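Local structure of pesticidal crystal protein Cry2Aa (Bacillus thuringiensis serovar kurstaki, 1I5P) at residues I258-S270 / N621-Y633. The protein kills dipteran and lepidopteran larvae by binding to midgut epithelial cells and promoting their colloidosmotic lysis. Residues are numbered along the deposited sequence; the frame is centred on the assembly and turned at random.
Sequences IWSLFKYQSLMVS and NIMFVPTNLPPLY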
loop_
_atom_site.group_PDB
_atom_site.type_symbol
_atom_site.label_atom_id
_atom_site.label_comp_id
_atom_site.label_asym_id
_atom_site.label_seq_id
_atom_site.Cartn_x
_atom_site.Cartn_y
_atom_site.Cartn_z
ATOM N N ILE A 258 -7.766 -4.654 -4.616
ATOM C CA ILE A 258 -7.993 -6.086 -4.672
ATOM C C ILE A 258 -9.152 -6.447 -5.601
ATOM O O ILE A 258 -9.166 -7.537 -6.172
ATOM C CB ILE A 258 -8.242 -6.689 -3.264
ATOM C CG1 ILE A 258 -8.013 -8.202 -3.304
ATOM C CG2 ILE A 258 -9.660 -6.383 -2.799
ATOM C CD1 ILE A 258 -6.573 -8.606 -3.582
ATOM N N TRP A 259 -10.105 -5.532 -5.777
ATOM C CA TRP A 259 -11.259 -5.804 -6.640
ATOM C C TRP A 259 -10.875 -6.177 -8.070
ATOM O O TRP A 259 -11.400 -7.141 -8.626
ATOM C CB TRP A 259 -12.199 -4.597 -6.688
ATOM C CG TRP A 259 -12.787 -4.215 -5.368
ATOM C CD1 TRP A 259 -12.904 -5.003 -4.253
ATOM C CD2 TRP A 259 -13.356 -2.951 -5.026
ATOM N NE1 TRP A 259 -13.510 -4.300 -3.239
ATOM C CE2 TRP A 259 -13.797 -3.036 -3.685
ATOM C CE3 TRP A 259 -13.537 -1.747 -5.721
ATOM C CZ2 TRP A 259 -14.406 -1.967 -3.026
ATOM C CZ3 TRP A 259 -14.144 -0.684 -5.066
ATOM C CH2 TRP A 259 -14.569 -0.802 -3.731
ATOM N N SER A 260 -9.966 -5.408 -8.662
ATOM C CA SER A 260 -9.542 -5.670 -10.028
ATOM C C SER A 260 -8.658 -6.911 -10.115
ATOM O O SER A 260 -8.148 -7.239 -11.186
ATOM C CB SER A 260 -8.819 -4.447 -10.613
ATOM O OG SER A 260 -7.681 -4.099 -9.849
ATOM N N LEU A 261 -8.469 -7.589 -8.983
ATOM C CA LEU A 261 -7.677 -8.819 -8.952
ATOM C C LEU A 261 -8.580 -10.004 -8.613
ATOM O O LEU A 261 -8.136 -11.146 -8.613
ATOM C CB LEU A 261 -6.530 -8.717 -7.932
ATOM C CG LEU A 261 -5.418 -7.728 -8.307
ATOM C CD1 LEU A 261 -4.365 -7.704 -7.215
ATOM C CD2 LEU A 261 -4.799 -8.114 -9.657
ATOM N N PHE A 262 -9.850 -9.727 -8.324
ATOM C CA PHE A 262 -10.805 -10.792 -8.011
ATOM C C PHE A 262 -10.909 -11.735 -9.212
ATOM O O PHE A 262 -11.256 -12.908 -9.072
ATOM C CB PHE A 262 -12.194 -10.214 -7.716
ATOM C CG PHE A 262 -12.430 -9.855 -6.266
ATOM C CD1 PHE A 262 -13.694 -9.449 -5.847
ATOM C CD2 PHE A 262 -11.415 -9.947 -5.320
ATOM C CE1 PHE A 262 -13.947 -9.142 -4.512
ATOM C CE2 PHE A 262 -11.656 -9.644 -3.980
ATOM C CZ PHE A 262 -12.923 -9.242 -3.573
ATOM N N LYS A 263 -10.608 -11.206 -10.393
ATOM C CA LYS A 263 -10.660 -11.980 -11.630
ATOM C C LYS A 263 -9.586 -13.071 -11.641
ATOM O O LYS A 263 -9.576 -13.932 -12.519
ATOM C CB LYS A 263 -10.460 -11.055 -12.839
ATOM C CG LYS A 263 -9.009 -10.595 -13.005
ATOM C CD LYS A 263 -8.844 -9.242 -13.710
ATOM C CE LYS A 263 -8.903 -9.322 -15.222
ATOM N NZ LYS A 263 -8.303 -8.088 -15.818
ATOM N N TYR A 264 -8.674 -13.024 -10.674
ATOM C CA TYR A 264 -7.607 -14.023 -10.584
ATOM C C TYR A 264 -7.764 -14.948 -9.383
ATOM O O TYR A 264 -8.401 -14.599 -8.388
ATOM C CB TYR A 264 -6.233 -13.342 -10.498
ATOM C CG TYR A 264 -5.814 -12.607 -11.750
ATOM C CD1 TYR A 264 -5.803 -11.214 -11.794
ATOM C CD2 TYR A 264 -5.463 -13.309 -12.908
ATOM C CE1 TYR A 264 -5.458 -10.530 -12.964
ATOM C CE2 TYR A 264 -5.122 -12.636 -14.081
ATOM C CZ TYR A 264 -5.124 -11.251 -14.103
ATOM O OH TYR A 264 -4.835 -10.592 -15.273
ATOM N N GLN A 265 -7.178 -16.136 -9.487
ATOM C CA GLN A 265 -7.200 -17.112 -8.407
ATOM C C GLN A 265 -5.776 -17.564 -8.168
ATOM O O GLN A 265 -4.987 -17.673 -9.106
ATOM C CB GLN A 265 -8.041 -18.338 -8.766
ATOM C CG GLN A 265 -9.536 -18.077 -8.851
ATOM C CD GLN A 265 -10.300 -19.329 -9.238
ATOM O OE1 GLN A 265 -10.737 -20.099 -8.378
ATOM N NE2 GLN A 265 -10.456 -19.544 -10.538
ATOM N N SER A 266 -5.457 -17.837 -6.910
ATOM C CA SER A 266 -4.131 -18.303 -6.539
ATOM C C SER A 266 -3.084 -17.281 -6.982
ATOM O O SER A 266 -2.103 -17.616 -7.648
ATOM C CB SER A 266 -3.867 -19.663 -7.197
ATOM O OG SER A 266 -2.806 -20.348 -6.567
ATOM N N LEU A 267 -3.313 -16.026 -6.613
ATOM C CA LEU A 267 -2.399 -14.946 -6.949
ATOM C C LEU A 267 -1.989 -14.234 -5.670
ATOM O O LEU A 267 -2.785 -13.512 -5.061
ATOM C CB LEU A 267 -3.075 -13.946 -7.881
ATOM C CG LEU A 267 -2.202 -12.745 -8.240
ATOM C CD1 LEU A 267 -0.941 -13.235 -8.939
ATOM C CD2 LEU A 267 -2.971 -11.786 -9.129
ATOM N N MET A 268 -0.746 -14.450 -5.262
ATOM C CA MET A 268 -0.233 -13.825 -4.055
ATOM C C MET A 268 0.193 -12.390 -4.365
ATOM O O MET A 268 1.135 -12.166 -5.117
ATOM C CB MET A 268 0.969 -14.611 -3.523
ATOM C CG MET A 268 1.599 -14.001 -2.279
ATOM S SD MET A 268 3.197 -14.743 -1.847
ATOM C CE MET A 268 4.303 -13.821 -2.918
ATOM N N VAL A 269 -0.518 -11.421 -3.808
ATOM C CA VAL A 269 -0.177 -10.022 -4.017
ATOM C C VAL A 269 0.996 -9.788 -3.071
ATOM O O VAL A 269 0.804 -9.653 -1.861
ATOM C CB VAL A 269 -1.371 -9.122 -3.637
ATOM C CG1 VAL A 269 -1.005 -7.658 -3.802
ATOM C CG2 VAL A 269 -2.568 -9.481 -4.503
ATOM N N SER A 270 2.209 -9.756 -3.620
ATOM C CA SER A 270 3.417 -9.604 -2.814
ATOM C C SER A 270 3.588 -8.269 -2.106
ATOM O O SER A 270 4.350 -8.164 -1.141
ATOM C CB SER A 270 4.656 -9.884 -3.667
ATOM O OG SER A 270 4.973 -8.769 -4.477
ATOM N N ASN A 621 1.628 -3.467 -13.103
ATOM C CA ASN A 621 1.824 -4.658 -12.286
ATOM C C ASN A 621 2.388 -5.804 -13.106
ATOM O O ASN A 621 2.181 -5.893 -14.318
ATOM C CB ASN A 621 0.516 -5.116 -11.626
ATOM C CG ASN A 621 0.750 -5.795 -10.268
ATOM O OD1 ASN A 621 1.860 -6.244 -9.960
ATOM N ND2 ASN A 621 -0.303 -5.871 -9.454
ATOM N N ILE A 622 3.107 -6.680 -12.419
ATOM C CA ILE A 622 3.713 -7.846 -13.034
ATOM C C ILE A 622 3.125 -9.019 -12.273
ATOM O O ILE A 622 3.347 -9.159 -11.068
ATOM C CB ILE A 622 5.255 -7.824 -12.858
ATOM C CG1 ILE A 622 5.832 -6.566 -13.515
ATOM C CG2 ILE A 622 5.878 -9.077 -13.469
ATOM C CD1 ILE A 622 7.273 -6.259 -13.102
ATOM N N MET A 623 2.365 -9.860 -12.956
ATOM C CA MET A 623 1.766 -10.989 -12.267
ATOM C C MET A 623 1.936 -12.328 -12.949
ATOM O O MET A 623 1.675 -12.475 -14.146
ATOM C CB MET A 623 0.280 -10.733 -12.014
ATOM C CG MET A 623 -0.448 -10.182 -13.199
ATOM S SD MET A 623 -0.754 -8.428 -13.013
ATOM C CE MET A 623 -2.212 -8.283 -14.040
ATOM N N PHE A 624 2.397 -13.299 -12.165
ATOM C CA PHE A 624 2.597 -14.662 -12.637
ATOM C C PHE A 624 1.402 -15.458 -12.133
ATOM O O PHE A 624 1.148 -15.528 -10.927
ATOM C CB PHE A 624 3.898 -15.243 -12.084
ATOM C CG PHE A 624 5.123 -14.488 -12.511
ATOM C CD1 PHE A 624 5.467 -13.298 -11.893
ATOM C CD2 PHE A 624 5.914 -14.954 -13.556
ATOM C CE1 PHE A 624 6.584 -12.575 -12.304
ATOM C CE2 PHE A 624 7.039 -14.233 -13.979
ATOM C CZ PHE A 624 7.368 -13.043 -13.348
ATOM N N VAL A 625 0.670 -16.046 -13.068
ATOM C CA VAL A 625 -0.520 -16.806 -12.735
ATOM C C VAL A 625 -0.381 -18.255 -13.197
ATOM O O VAL A 625 0.151 -18.520 -14.276
ATOM C CB VAL A 625 -1.751 -16.153 -13.410
ATOM C CG1 VAL A 625 -3.024 -16.873 -13.006
ATOM C CG2 VAL A 625 -1.812 -14.672 -13.026
ATOM N N PRO A 626 -0.843 -19.213 -12.378
ATOM C CA PRO A 626 -0.745 -20.617 -12.771
ATOM C C PRO A 626 -1.362 -20.765 -14.151
ATOM O O PRO A 626 -2.454 -20.250 -14.416
ATOM C CB PRO A 626 -1.523 -21.321 -11.672
ATOM C CG PRO A 626 -1.138 -20.502 -10.469
ATOM C CD PRO A 626 -1.360 -19.100 -11.003
ATOM N N THR A 627 -0.646 -21.458 -15.027
ATOM C CA THR A 627 -1.074 -21.651 -16.410
ATOM C C THR A 627 -2.478 -22.215 -16.622
ATOM O O THR A 627 -3.106 -21.942 -17.641
ATOM C CB THR A 627 -0.071 -22.553 -17.163
ATOM O OG1 THR A 627 -0.157 -23.892 -16.659
ATOM C CG2 THR A 627 1.349 -22.043 -16.952
ATOM N N ASN A 628 -2.976 -22.995 -15.674
ATOM C CA ASN A 628 -4.301 -23.583 -15.821
ATOM C C ASN A 628 -5.394 -22.801 -15.105
ATOM O O ASN A 628 -6.493 -23.310 -14.891
ATOM C CB ASN A 628 -4.282 -25.034 -15.329
ATOM C CG ASN A 628 -3.679 -25.175 -13.942
ATOM O OD1 ASN A 628 -3.041 -24.250 -13.431
ATOM N ND2 ASN A 628 -3.860 -26.345 -13.333
ATOM N N LEU A 629 -5.096 -21.558 -14.747
ATOM C CA LEU A 629 -6.069 -20.716 -14.060
ATOM C C LEU A 629 -6.277 -19.414 -14.813
ATOM O O LEU A 629 -5.778 -18.361 -14.409
ATOM C CB LEU A 629 -5.608 -20.417 -12.629
ATOM C CG LEU A 629 -5.461 -21.609 -11.677
ATOM C CD1 LEU A 629 -5.009 -21.108 -10.313
ATOM C CD2 LEU A 629 -6.792 -22.345 -11.558
ATOM N N PRO A 630 -7.003 -19.468 -15.938
ATOM C CA PRO A 630 -7.246 -18.245 -16.704
ATOM C C PRO A 630 -8.126 -17.277 -15.909
ATOM O O PRO A 630 -8.895 -17.691 -15.041
ATOM C CB PRO A 630 -7.936 -18.766 -17.962
ATOM C CG PRO A 630 -8.701 -19.957 -17.443
ATOM C CD PRO A 630 -7.654 -20.624 -16.578
ATOM N N PRO A 631 -8.018 -15.967 -16.185
ATOM C CA PRO A 631 -8.833 -14.978 -15.463
ATOM C C PRO A 631 -10.338 -15.111 -15.744
ATOM O O PRO A 631 -10.745 -15.617 -16.794
ATOM C CB PRO A 631 -8.255 -13.649 -15.941
ATOM C CG PRO A 631 -7.817 -13.972 -17.350
ATOM C CD PRO A 631 -7.114 -15.299 -17.139
ATOM N N LEU A 632 -11.160 -14.646 -14.804
ATOM C CA LEU A 632 -12.615 -14.752 -14.934
ATOM C C LEU A 632 -13.200 -13.968 -16.108
ATOM O O LEU A 632 -14.313 -14.240 -16.547
ATOM C CB LEU A 632 -13.291 -14.339 -13.619
ATOM C CG LEU A 632 -12.848 -15.152 -12.392
ATOM C CD1 LEU A 632 -13.764 -14.860 -11.219
ATOM C CD2 LEU A 632 -12.871 -16.648 -12.712
ATOM N N TYR A 633 -12.445 -13.000 -16.609
ATOM C CA TYR A 633 -12.872 -12.199 -17.746
ATOM C C TYR A 633 -11.677 -11.491 -18.357
ATOM O O TYR A 633 -11.740 -11.169 -19.562
ATOM C CB TYR A 633 -13.958 -11.193 -17.332
ATOM C CG TYR A 633 -13.558 -10.191 -16.265
ATOM C CD1 TYR A 633 -12.687 -9.140 -16.553
ATOM C CD2 TYR A 633 -14.063 -10.288 -14.970
ATOM C CE1 TYR A 633 -12.331 -8.212 -15.580
ATOM C CE2 TYR A 633 -13.711 -9.366 -13.985
ATOM C CZ TYR A 633 -12.847 -8.335 -14.295
ATOM O OH TYR A 633 -12.490 -7.441 -13.313
ATOM O OXT TYR A 633 -10.694 -11.260 -17.618
HETATM O O HOH W 1 -11.796 -8.502 -10.955
HETATM O O HOH W 2 -9.015 -17.184 -12.424
HETATM O O HOH W 3 -8.559 -9.664 -18.275
HETATM O O HOH W 4 -6.291 -16.815 -12.072
#
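Lys263 O takes a hydrogen bond from Leu632 N, 2.9 Å long, with an N-H...O angle of 158°. The donor lies in the carbonyl plane on a lone pair. Pro631 CA approaches Lys263 O at 3.2 Å as a CA-H...O contact. Water 2 may also donate, weakly, to Lys263 O, and lies close to Pro630 O. Water 4 accepts from Gln265 N and probably donates to Leu629 O.

The Lys263 and Tyr633 side chains cross at about a right angle. Lys263 CB sits over one face of the Tyr633 ring, 4.1 Å from that ring's centroid, a CH-pi contact. A chi1 of 74° and a bend at chi3 let the lysine chain follow the ring from CB to CE. Lys263 CE comes within 3.6 Å of Tyr633 CE1. Lys263 NZ forms salt bridges with Asp578 and Asp589. It also makes a weak bond to water 3, which donates to Tyr633 OXT at 2.7 Å. Water 1 links Tyr633 OH to Trp259 O.

The Tyr264 ring meets Met623 CE, Val625 CG2 and Pro631 CB obliquely. Pro631 CB lies 3.8 Å from Tyr264 CE2, and Met623 CE reaches Tyr264 OH. Tyr264 OH bonds to Asp589. Further along, Leu629 CD1 packs against Ser266 CB at 3.6 Å.

The contact joins the linker after the last long helix of the N-terminal helical bundle to strand 617-626 of the lectin-like sandwich and the C-terminal tail that follows it. Direct backbone bonding is sparse, so waters, apolar packing and the Lys263 charge, paired with Asp578 and Asp589, probably help to hold this domain junction together.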